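Local coordinates for probable branched-chain-amino-acid aminotransferase (Thermotoga maritima MSB8, PDB 3CSW) that probably catalyses the reversible, pyridoxal-phosphate-dependent transfer of the amino group of leucine, isoleucine or valine to 2-oxoglutarate, at the interface of chains A and B. Coordinates in Å, arbitrary orientation; residue numbers count along the deposited sequence, not the author numbering. Chains: chain A/B, Putative branched-chain-amino-acid aminotransferase.

The interface of chains A and B. Residues chain A 131-133, 150-151, 154; chain B 69-70, 138-141.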
# COMPACT_ATOMS: atom_id res chain seq x y z
N ASN A 131 -2.92 0.93 -17.33
CA ASN A 131 -3.24 1.94 -16.31
C ASN A 131 -4.01 1.37 -15.14
O ASN A 131 -4.38 2.12 -14.26
CB ASN A 131 -4.14 3.06 -16.84
CG ASN A 131 -3.49 3.86 -17.92
OD1 ASN A 131 -2.28 4.12 -17.90
ND2 ASN A 131 -4.31 4.28 -18.88
N VAL A 132 -4.28 0.07 -15.17
CA VAL A 132 -4.97 -0.64 -14.14
C VAL A 132 -3.97 -1.54 -13.41
O VAL A 132 -3.27 -2.34 -14.05
CB VAL A 132 -6.10 -1.48 -14.76
CG1 VAL A 132 -6.84 -2.23 -13.68
CG2 VAL A 132 -7.06 -0.59 -15.57
N ARG A 133 -3.88 -1.39 -12.08
CA ARG A 133 -3.07 -2.26 -11.25
C ARG A 133 -3.88 -3.47 -10.85
O ARG A 133 -5.08 -3.38 -10.64
CB ARG A 133 -2.53 -1.57 -9.99
CG ARG A 133 -1.64 -0.38 -10.22
CD ARG A 133 -0.37 -0.76 -10.95
NE ARG A 133 0.42 0.44 -11.19
CZ ARG A 133 1.44 0.88 -10.45
NH1 ARG A 133 1.88 0.21 -9.38
NH2 ARG A 133 2.02 2.03 -10.78
N THR A 150 -12.94 -6.32 -11.78
CA THR A 150 -12.80 -5.05 -12.46
C THR A 150 -11.39 -4.74 -12.93
O THR A 150 -11.23 -3.94 -13.85
CB THR A 150 -13.39 -3.93 -11.60
OG1 THR A 150 -12.88 -4.06 -10.28
CG2 THR A 150 -14.95 -4.00 -11.53
N ASP A 151 -10.35 -5.34 -12.34
CA ASP A 151 -8.99 -5.13 -12.88
C ASP A 151 -8.90 -5.69 -14.32
O ASP A 151 -8.45 -5.00 -15.23
CB ASP A 151 -7.85 -5.66 -11.97
CG ASP A 151 -8.06 -7.10 -11.45
OD1 ASP A 151 -9.14 -7.72 -11.67
OD2 ASP A 151 -7.14 -7.59 -10.76
N LEU A 154 -11.56 -3.77 -16.73
CA LEU A 154 -11.06 -2.45 -17.13
C LEU A 154 -9.80 -2.53 -17.99
O LEU A 154 -9.65 -1.77 -18.95
CB LEU A 154 -10.88 -1.54 -15.91
CG LEU A 154 -12.17 -1.22 -15.15
CD1 LEU A 154 -11.89 -0.33 -13.91
CD2 LEU A 154 -13.16 -0.55 -16.08
N PHE B 69 -18.07 7.30 -16.88
CA PHE B 69 -16.78 6.65 -16.75
C PHE B 69 -16.48 5.72 -17.94
O PHE B 69 -15.32 5.55 -18.34
CB PHE B 69 -16.71 5.83 -15.45
CG PHE B 69 -15.43 5.09 -15.29
CD1 PHE B 69 -14.28 5.76 -14.97
CD2 PHE B 69 -15.37 3.74 -15.54
CE1 PHE B 69 -13.08 5.07 -14.86
CE2 PHE B 69 -14.17 3.05 -15.42
CZ PHE B 69 -13.04 3.71 -15.08
N PHE B 70 -17.52 5.08 -18.47
CA PHE B 70 -17.44 4.24 -19.67
C PHE B 70 -17.80 4.98 -20.98
O PHE B 70 -18.04 4.33 -21.99
CB PHE B 70 -18.40 3.04 -19.53
CG PHE B 70 -17.99 2.04 -18.50
CD1 PHE B 70 -16.95 1.15 -18.76
CD2 PHE B 70 -18.66 1.96 -17.29
CE1 PHE B 70 -16.56 0.21 -17.82
CE2 PHE B 70 -18.30 1.01 -16.34
CZ PHE B 70 -17.25 0.14 -16.61
N LEU B 138 -6.00 2.61 -7.50
CA LEU B 138 -5.10 2.24 -8.59
C LEU B 138 -5.62 1.05 -9.42
O LEU B 138 -5.16 0.83 -10.53
CB LEU B 138 -3.67 2.02 -8.07
CG LEU B 138 -2.79 3.26 -7.76
CD1 LEU B 138 -1.46 2.94 -7.00
CD2 LEU B 138 -2.43 4.02 -9.04
N SER B 139 -6.65 0.35 -8.92
CA SER B 139 -7.22 -0.83 -9.58
C SER B 139 -8.62 -0.60 -10.14
O SER B 139 -8.96 -1.15 -11.17
CB SER B 139 -7.30 -2.02 -8.60
OG SER B 139 -6.05 -2.47 -8.18
N THR B 140 -9.44 0.18 -9.43
CA THR B 140 -10.80 0.47 -9.83
C THR B 140 -11.25 1.75 -9.14
O THR B 140 -10.96 1.92 -7.96
CB THR B 140 -11.73 -0.70 -9.43
OG1 THR B 140 -11.29 -1.92 -10.07
CG2 THR B 140 -13.21 -0.37 -9.78
N PRO B 141 -12.00 2.65 -9.82
CA PRO B 141 -12.51 3.81 -9.05
C PRO B 141 -13.41 3.40 -7.88
O PRO B 141 -14.32 2.58 -8.08
CB PRO B 141 -13.33 4.60 -10.08
CG PRO B 141 -12.80 4.20 -11.40
CD PRO B 141 -12.46 2.71 -11.22
O HOH W 1 -3.60 2.70 -11.93
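Two loops, the start of helix 150-156 and the end of helix 56-69 build this patch of the two-fold symmetric interface between copies of a class-IV aminotransferase: A:Asn131 to A:Arg133 and helix 150-156 of chain A meet loop B:Leu138 to B:Pro141 and the end of helix 56-69 of chain B. Backbone groups set the register on the loop side. A:Arg133 N donates to B:Leu138 O at 3.0 Å, nearly straight at the hydrogen (170°), although the donor stands above the carbonyl plane. B:Ser139 OG, anti to its own carbonyl carbon (chi1 -65°), returns a bond to A:Arg133 O at 2.8 Å, also from above that carbonyl's plane. Beside this pair, the A:Arg133 chain, bent at chi2 (-63°), runs alongside B:Leu138 in the same direction, so that methylene A:Arg133 CG packs on B:Leu138 CB at 3.8 Å.

Toward the helix, A:Thr150 and B:Thr140 cross at about a right angle and meet through their hydroxyls, A:Thr150 OG1 to B:Thr140 OG1 at 2.7 Å; which of them donates is not settled by the geometry. The A:Thr150 hydroxyl takes the crowded position between backbone N and carbonyl carbon, whereas that of B:Thr140 lies anti to its carbonyl carbon. B:Thr140 OG1 also donates to B:Ser139 O at 2.7 Å, a sharply bent approach from above the carbonyl plane. A valine here, lacking OG1, would lose both hydroxyl bonds and is likely to loosen the loop and its tie to the helix start.

One turn on, A:Leu154 divides its methyls: CD1 reaches tip to tip toward B:Pro141 CD, while CD2 enters an aromatic corner. There A:Leu154 CD2 meets B:Phe69 CE2, in the plane of the ring at its edge, at 3.8 Å, and also touches CE1 of B:Phe70, whose side chain it crosses at about a right angle. B:Phe69 CD2 sits over the centre of the B:Phe70 ring, which would help hold the two rings in place. At the opposite end, water 1 bridges A:Asn131 O and B:Leu138 O, lying 2.8 Å from B:Leu138 O.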